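Local coordinates for periplasmic binding protein (Mycobacterium smegmatis, PDB 4MDY) that probably binds an iron-containing solute outside the membrane and delivers it to an ABC transporter for import, at residues 50-63 with 72-84. Sequence-based numbering, arbitrary orientation.
Sequences VPIAVTDWFGGEPF and QLAGAQPAVLNLD
Val50 meets the 72-84 segment through CG1, which lies 3.6 Å from CB of Ala76 and also touches CD1 of Leu73; CG1 stands anti to the backbone N (chi1 -176°), and the side chains of Val50 and Leu73 cross at about a right angle. Pro51 brings its carbonyl O against CB of Pro78. From Ile52 onward the backbones pair in parallel, beginning with Ile52 O, which accepts from Ala79 N. CB of Ala53 packs on CB of Ala79 and CD1 of Leu81. Val33 and Ser35 form backbone bonds with Ile52 and Ala53. Val54 uses both of its backbone polar groups toward the same neighbour, its N giving to Ala79 O (2.9 Å) and its O receiving Leu81 N (2.8 Å). Strands 53-55 and 79-81, with helix 67-73 on the connection, make a beta-alpha-beta unit, as expected in the Rossmann-like lobes of the solute-binding protein 8 family. Thr55 shares the sheet face of Ala53: CG2 rests 3.9 Å from CG of Leu83, while OG1 lies against Leu81 CB and is hydrogen-bonded to Ser35 O. Asp56 N closes the series on Leu81 O, and a water donates to Asp56 O and accepts from Leu83 N, bridging the two backbones beyond that last direct bond. After the chain loops out and returns, Phe63 covers the segment leading into strand 79-81. Pro78 CD sits over one ring face, 3.9 Å from the centroid, in a CH-pi contact; Gln77 OE1 comes to the ring edge, 3.4 Å from CZ, with amide and ring planes almost perpendicular (88°). CG2 of Val80 presses on Phe63 CA at 3.6 Å.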
ATOM      1  N   VAL A  50      18.022  -5.122  -2.710  1.00 19.37           N
ATOM      2  CA  VAL A  50      17.291  -6.398  -2.708  1.00 19.29           C
ATOM      3  C   VAL A  50      17.364  -7.010  -1.303  1.00 18.91           C
ATOM      4  O   VAL A  50      18.445  -7.388  -0.850  1.00 19.93           O
ATOM      5  CB  VAL A  50      17.859  -7.393  -3.755  1.00 21.09           C
ATOM      6  CG1 VAL A  50      17.023  -8.661  -3.807  1.00 23.13           C
ATOM      7  CG2 VAL A  50      17.899  -6.752  -5.135  1.00 23.35           C
ATOM      8  N   PRO A  51      16.219  -7.112  -0.608  1.00 18.27           N
ATOM      9  CA  PRO A  51      16.246  -7.673   0.742  1.00 19.86           C
ATOM     10  C   PRO A  51      16.609  -9.153   0.761  1.00 20.31           C
ATOM     11  O   PRO A  51      16.359  -9.862  -0.216  1.00 18.72           O
ATOM     12  CB  PRO A  51      14.816  -7.483   1.263  1.00 21.66           C
ATOM     13  CG  PRO A  51      13.992  -7.019   0.122  1.00 21.43           C
ATOM     14  CD  PRO A  51      14.858  -6.792  -1.076  1.00 19.79           C
ATOM     15  N   ILE A  52      17.201  -9.597   1.865  1.00 20.68           N
ATOM     16  CA  ILE A  52      17.472 -11.020   2.083  1.00 20.85           C
ATOM     17  C   ILE A  52      16.262 -11.742   2.675  1.00 21.78           C
ATOM     18  O   ILE A  52      16.232 -12.972   2.739  1.00 24.08           O
ATOM     19  CB  ILE A  52      18.691 -11.249   2.989  1.00 22.44           C
ATOM     20  CG1 ILE A  52      18.484 -10.625   4.374  1.00 25.31           C
ATOM     21  CG2 ILE A  52      19.940 -10.708   2.307  1.00 25.07           C
ATOM     22  CD1 ILE A  52      19.321 -11.258   5.454  1.00 27.88           C
ATOM     23  N   ALA A  53      15.277 -10.965   3.119  1.00 20.66           N
ATOM     24  CA  ALA A  53      13.995 -11.498   3.568  1.00 19.13           C
ATOM     25  C   ALA A  53      12.882 -10.506   3.283  1.00 19.51           C
ATOM     26  O   ALA A  53      13.063  -9.286   3.445  1.00 19.97           O
ATOM     27  CB  ALA A  53      14.032 -11.814   5.048  1.00 19.95           C
ATOM     28  N   VAL A  54      11.744 -11.039   2.858  1.00 18.83           N
ATOM     29  CA  VAL A  54      10.533 -10.269   2.623  1.00 21.13           C
ATOM     30  C   VAL A  54       9.432 -10.862   3.499  1.00 21.89           C
ATOM     31  O   VAL A  54       9.390 -12.081   3.725  1.00 22.17           O
ATOM     32  CB  VAL A  54      10.114 -10.323   1.136  1.00 22.02           C
ATOM     33  CG1 VAL A  54       8.774  -9.634   0.911  1.00 23.95           C
ATOM     34  CG2 VAL A  54      11.192  -9.709   0.259  1.00 21.11           C
ATOM     35  N   THR A  55       8.556 -10.002   4.007  1.00 20.28           N
ATOM     36  CA  THR A  55       7.426 -10.458   4.807  1.00 21.41           C
ATOM     37  C   THR A  55       6.171 -10.473   3.938  1.00 23.05           C
ATOM     38  O   THR A  55       5.801  -9.458   3.332  1.00 23.19           O
ATOM     39  CB  THR A  55       7.243  -9.583   6.056  1.00 20.15           C
ATOM     40  OG1 THR A  55       8.453  -9.604   6.822  1.00 20.76           O
ATOM     41  CG2 THR A  55       6.120 -10.075   6.916  1.00 22.00           C
ATOM     42  N   ASP A  56       5.536 -11.639   3.869  1.00 25.62           N
ATOM     43  CA  ASP A  56       4.350 -11.831   3.046  1.00 26.07           C
ATOM     44  C   ASP A  56       3.158 -11.135   3.690  1.00 22.77           C
ATOM     45  O   ASP A  56       3.072 -11.036   4.914  1.00 27.71           O
ATOM     46  CB  ASP A  56       4.062 -13.334   2.872  1.00 27.21           C
ATOM     47  CG  ASP A  56       3.196 -13.640   1.658  1.00 30.02           C
ATOM     48  OD1 ASP A  56       2.983 -12.762   0.801  1.00 30.19           O
ATOM     49  OD2 ASP A  56       2.722 -14.782   1.552  1.00 34.10           O
ATOM     50  N   TRP A  57       2.254 -10.634   2.859  1.00 22.12           N
ATOM     51  CA  TRP A  57       1.021 -10.010   3.328  1.00 21.78           C
ATOM     52  C   TRP A  57      -0.194 -10.780   2.796  1.00 21.25           C
ATOM     53  O   TRP A  57      -0.909 -11.414   3.568  1.00 22.20           O
ATOM     54  CB  TRP A  57       1.003  -8.528   2.924  1.00 20.45           C
ATOM     55  CG  TRP A  57      -0.211  -7.765   3.348  1.00 20.13           C
ATOM     56  CD1 TRP A  57      -1.158  -8.144   4.263  1.00 22.86           C
ATOM     57  CD2 TRP A  57      -0.591  -6.464   2.895  1.00 20.81           C
ATOM     58  NE1 TRP A  57      -2.115  -7.163   4.384  1.00 21.91           N
ATOM     59  CE2 TRP A  57      -1.792  -6.123   3.554  1.00 21.78           C
ATOM     60  CE3 TRP A  57      -0.041  -5.559   1.982  1.00 19.76           C
ATOM     61  CZ2 TRP A  57      -2.451  -4.911   3.331  1.00 22.33           C
ATOM     62  CZ3 TRP A  57      -0.696  -4.356   1.761  1.00 20.59           C
ATOM     63  CH2 TRP A  57      -1.884  -4.043   2.435  1.00 21.43           C
ATOM     64  N   PHE A  58      -0.428 -10.725   1.489  1.00 23.09           N
ATOM     65  CA  PHE A  58      -1.509 -11.505   0.869  1.00 25.38           C
ATOM     66  C   PHE A  58      -1.259 -11.747  -0.616  1.00 25.46           C
ATOM     67  O   PHE A  58      -0.304 -11.214  -1.185  1.00 23.77           O
ATOM     68  CB  PHE A  58      -2.865 -10.812   1.073  1.00 24.06           C
ATOM     69  CG  PHE A  58      -3.059  -9.574   0.231  1.00 22.86           C
ATOM     70  CD1 PHE A  58      -2.448  -8.377   0.581  1.00 22.59           C
ATOM     71  CD2 PHE A  58      -3.871  -9.602  -0.900  1.00 22.01           C
ATOM     72  CE1 PHE A  58      -2.628  -7.234  -0.188  1.00 20.29           C
ATOM     73  CE2 PHE A  58      -4.057  -8.464  -1.673  1.00 21.12           C
ATOM     74  CZ  PHE A  58      -3.433  -7.278  -1.316  1.00 20.74           C
ATOM     75  N   GLY A  59      -2.120 -12.566  -1.225  1.00 24.48           N
ATOM     76  CA  GLY A  59      -2.099 -12.808  -2.666  1.00 25.57           C
ATOM     77  C   GLY A  59      -1.293 -14.002  -3.153  1.00 25.15           C
ATOM     78  O   GLY A  59      -1.320 -14.316  -4.340  1.00 27.12           O
ATOM     79  N   GLY A  60      -0.565 -14.661  -2.254  1.00 27.06           N
ATOM     80  CA  GLY A  60       0.239 -15.834  -2.612  1.00 25.95           C
ATOM     81  C   GLY A  60       1.223 -15.601  -3.741  1.00 27.95           C
ATOM     82  O   GLY A  60       1.390 -16.454  -4.610  1.00 29.74           O
ATOM     83  N   GLU A  61       1.869 -14.439  -3.739  1.00 27.24           N
ATOM     84  CA  GLU A  61       2.838 -14.094  -4.772  1.00 26.25           C
ATOM     85  C   GLU A  61       4.187 -14.711  -4.424  1.00 23.45           C
ATOM     86  O   GLU A  61       4.500 -14.873  -3.250  1.00 25.39           O
ATOM     87  CB  GLU A  61       2.984 -12.577  -4.877  1.00 25.34           C
ATOM     88  CG  GLU A  61       1.684 -11.859  -5.203  1.00 26.90           C
ATOM     89  CD  GLU A  61       1.196 -12.111  -6.621  1.00 24.35           C
ATOM     90  OE1 GLU A  61       2.037 -12.345  -7.513  1.00 25.73           O
ATOM     91  OE2 GLU A  61      -0.034 -12.065  -6.849  1.00 28.98           O
ATOM     92  N   PRO A  62       4.994 -15.049  -5.440  1.00 25.17           N
ATOM     93  CA  PRO A  62       6.321 -15.624  -5.165  1.00 27.40           C
ATOM     94  C   PRO A  62       7.222 -14.672  -4.372  1.00 27.58           C
ATOM     95  O   PRO A  62       7.434 -13.515  -4.781  1.00 24.34           O
ATOM     96  CB  PRO A  62       6.902 -15.900  -6.560  1.00 29.89           C
ATOM     97  CG  PRO A  62       5.999 -15.216  -7.532  1.00 30.21           C
ATOM     98  CD  PRO A  62       4.674 -15.037  -6.877  1.00 28.97           C
ATOM     99  N   PHE A  63       7.720 -15.167  -3.237  1.00 26.26           N
ATOM    100  CA  PHE A  63       8.539 -14.390  -2.299  1.00 25.81           C
ATOM    101  C   PHE A  63       7.795 -13.216  -1.645  1.00 25.04           C
ATOM    102  O   PHE A  63       8.420 -12.354  -1.028  1.00 24.91           O
ATOM    103  CB  PHE A  63       9.830 -13.906  -2.972  1.00 26.92           C
ATOM    104  CG  PHE A  63      10.686 -15.021  -3.494  1.00 26.75           C
ATOM    105  CD1 PHE A  63      11.354 -15.862  -2.617  1.00 26.57           C
ATOM    106  CD2 PHE A  63      10.821 -15.232  -4.856  1.00 25.48           C
ATOM    107  CE1 PHE A  63      12.147 -16.889  -3.092  1.00 27.38           C
ATOM    108  CE2 PHE A  63      11.612 -16.257  -5.340  1.00 28.02           C
ATOM    109  CZ  PHE A  63      12.272 -17.088  -4.455  1.00 27.68           C
ATOM    110  N   GLN A  72      12.801  -6.115 -10.448  1.00 23.90           N
ATOM    111  CA  GLN A  72      13.801  -5.573  -9.533  1.00 23.89           C
ATOM    112  C   GLN A  72      14.369  -6.673  -8.625  1.00 23.11           C
ATOM    113  O   GLN A  72      15.534  -6.639  -8.239  1.00 24.95           O
ATOM    114  CB  GLN A  72      13.188  -4.451  -8.686  1.00 24.83           C
ATOM    115  CG  GLN A  72      12.791  -3.208  -9.478  1.00 24.96           C
ATOM    116  CD  GLN A  72      11.434  -3.309 -10.158  1.00 25.79           C
ATOM    117  OE1 GLN A  72      10.851  -4.393 -10.296  1.00 24.40           O
ATOM    118  NE2 GLN A  72      10.926  -2.171 -10.601  1.00 29.24           N
ATOM    119  N   LEU A  73      13.535  -7.641  -8.277  1.00 21.60           N
ATOM    120  CA  LEU A  73      13.986  -8.792  -7.510  1.00 23.01           C
ATOM    121  C   LEU A  73      14.920  -9.639  -8.366  1.00 24.82           C
ATOM    122  O   LEU A  73      15.914 -10.173  -7.875  1.00 24.55           O
ATOM    123  CB  LEU A  73      12.778  -9.614  -7.055  1.00 24.42           C
ATOM    124  CG  LEU A  73      13.057 -10.748  -6.074  1.00 23.68           C
ATOM    125  CD1 LEU A  73      13.570 -10.195  -4.754  1.00 22.97           C
ATOM    126  CD2 LEU A  73      11.804 -11.584  -5.869  1.00 23.47           C
ATOM    127  N   ALA A  74      14.588  -9.739  -9.652  1.00 27.19           N
ATOM    128  CA  ALA A  74      15.330 -10.547 -10.611  1.00 28.29           C
ATOM    129  C   ALA A  74      15.444 -11.975 -10.079  1.00 29.03           C
ATOM    130  O   ALA A  74      14.428 -12.571  -9.722  1.00 30.24           O
ATOM    131  CB  ALA A  74      16.687  -9.921 -10.910  1.00 28.46           C
ATOM    132  N   GLY A  75      16.654 -12.518  -9.992  1.00 30.82           N
ATOM    133  CA  GLY A  75      16.834 -13.923  -9.614  1.00 29.64           C
ATOM    134  C   GLY A  75      16.981 -14.185  -8.127  1.00 27.39           C
ATOM    135  O   GLY A  75      17.227 -15.324  -7.728  1.00 27.91           O
ATOM    136  N   ALA A  76      16.832 -13.149  -7.300  1.00 25.25           N
ATOM    137  CA  ALA A  76      17.041 -13.295  -5.858  1.00 24.56           C
ATOM    138  C   ALA A  76      16.034 -14.244  -5.210  1.00 23.42           C
ATOM    139  O   ALA A  76      14.875 -14.326  -5.624  1.00 22.59           O
ATOM    140  CB  ALA A  76      17.002 -11.939  -5.170  1.00 25.79           C
ATOM    141  N   GLN A  77      16.494 -14.941  -4.174  1.00 24.87           N
ATOM    142  CA  GLN A  77      15.709 -15.971  -3.499  1.00 26.70           C
ATOM    143  C   GLN A  77      15.609 -15.647  -2.004  1.00 24.51           C
ATOM    144  O   GLN A  77      16.151 -16.375  -1.162  1.00 26.02           O
ATOM    145  CB  GLN A  77      16.371 -17.349  -3.702  1.00 29.17           C
ATOM    146  CG  GLN A  77      16.714 -17.705  -5.146  1.00 30.53           C
ATOM    147  CD  GLN A  77      15.503 -18.132  -5.959  1.00 32.35           C
ATOM    148  OE1 GLN A  77      14.775 -19.037  -5.563  1.00 38.10           O
ATOM    149  NE2 GLN A  77      15.292 -17.493  -7.107  1.00 33.55           N
ATOM    150  N   PRO A  78      14.918 -14.548  -1.658  1.00 24.42           N
ATOM    151  CA  PRO A  78      14.884 -14.148  -0.249  1.00 22.26           C
ATOM    152  C   PRO A  78      14.075 -15.099   0.613  1.00 21.58           C
ATOM    153  O   PRO A  78      13.167 -15.763   0.123  1.00 26.00           O
ATOM    154  CB  PRO A  78      14.197 -12.777  -0.295  1.00 21.73           C
ATOM    155  CG  PRO A  78      13.337 -12.840  -1.498  1.00 23.42           C
ATOM    156  CD  PRO A  78      14.130 -13.633  -2.501  1.00 23.55           C
ATOM    157  N   ALA A  79      14.407 -15.156   1.895  1.00 24.16           N
ATOM    158  CA  ALA A  79      13.562 -15.833   2.864  1.00 26.44           C
ATOM    159  C   ALA A  79      12.219 -15.106   2.943  1.00 25.13           C
ATOM    160  O   ALA A  79      12.152 -13.874   2.790  1.00 24.86           O
ATOM    161  CB  ALA A  79      14.235 -15.869   4.228  1.00 27.16           C
ATOM    162  N   VAL A  80      11.153 -15.873   3.157  1.00 24.50           N
ATOM    163  CA  VAL A  80       9.811 -15.316   3.301  1.00 25.81           C
ATOM    164  C   VAL A  80       9.326 -15.452   4.735  1.00 23.27           C
ATOM    165  O   VAL A  80       9.203 -16.550   5.258  1.00 27.08           O
ATOM    166  CB  VAL A  80       8.796 -15.998   2.364  1.00 27.65           C
ATOM    167  CG1 VAL A  80       7.415 -15.363   2.525  1.00 28.72           C
ATOM    168  CG2 VAL A  80       9.270 -15.913   0.919  1.00 28.57           C
ATOM    169  N   LEU A  81       9.039 -14.316   5.357  1.00 25.08           N
ATOM    170  CA  LEU A  81       8.552 -14.274   6.720  1.00 23.92           C
ATOM    171  C   LEU A  81       7.069 -13.986   6.681  1.00 21.32           C
ATOM    172  O   LEU A  81       6.514 -13.687   5.630  1.00 24.41           O
ATOM    173  CB  LEU A  81       9.255 -13.149   7.487  1.00 25.38           C
ATOM    174  CG  LEU A  81      10.773 -13.067   7.351  1.00 25.97           C
ATOM    175  CD1 LEU A  81      11.307 -11.804   8.023  1.00 26.73           C
ATOM    176  CD2 LEU A  81      11.410 -14.313   7.946  1.00 27.49           C
ATOM    177  N   ASN A  82       6.428 -14.052   7.837  1.00 25.63           N
ATOM    178  CA  ASN A  82       5.051 -13.577   7.968  1.00 29.22           C
ATOM    179  C   ASN A  82       4.793 -13.135   9.396  1.00 25.87           C
ATOM    180  O   ASN A  82       5.577 -13.442  10.289  1.00 26.81           O
ATOM    181  CB  ASN A  82       4.049 -14.650   7.530  1.00 31.51           C
ATOM    182  CG  ASN A  82       4.055 -15.861   8.435  1.00 34.77           C
ATOM    183  OD1 ASN A  82       3.765 -15.760   9.624  1.00 34.64           O
ATOM    184  ND2 ASN A  82       4.370 -17.017   7.874  1.00 35.18           N
ATOM    185  N   LEU A  83       3.691 -12.422   9.597  1.00 27.84           N
ATOM    186  CA  LEU A  83       3.369 -11.824  10.894  1.00 30.20           C
ATOM    187  C   LEU A  83       2.243 -12.555  11.624  1.00 31.84           C
ATOM    188  O   LEU A  83       1.634 -11.994  12.524  1.00 33.02           O
ATOM    189  CB  LEU A  83       2.989 -10.346  10.702  1.00 28.84           C
ATOM    190  CG  LEU A  83       4.052  -9.419  10.106  1.00 28.60           C
ATOM    191  CD1 LEU A  83       3.559  -7.978  10.071  1.00 29.01           C
ATOM    192  CD2 LEU A  83       5.347  -9.511  10.894  1.00 29.94           C
ATOM    193  N   ASP A  84       1.993 -13.815  11.258  1.00 37.71           N
ATOM    194  CA  ASP A  84       0.934 -14.621  11.891  1.00 38.93           C
ATOM    195  C   ASP A  84       1.049 -14.663  13.419  1.00 38.33           C
ATOM    196  O   ASP A  84       0.039 -14.611  14.119  1.00 40.50           O
ATOM    197  CB  ASP A  84       0.932 -16.055  11.337  1.00 40.97           C
ATOM    198  CG  ASP A  84       0.505 -16.127   9.878  1.00 44.60           C
ATOM    199  OD1 ASP A  84       0.319 -15.066   9.242  1.00 47.24           O
ATOM    200  OD2 ASP A  84       0.355 -17.258   9.363  1.00 50.39           O
TER
HETATM  201  O   HOH W   1       2.100 -11.558   7.271  1.00 25.40           O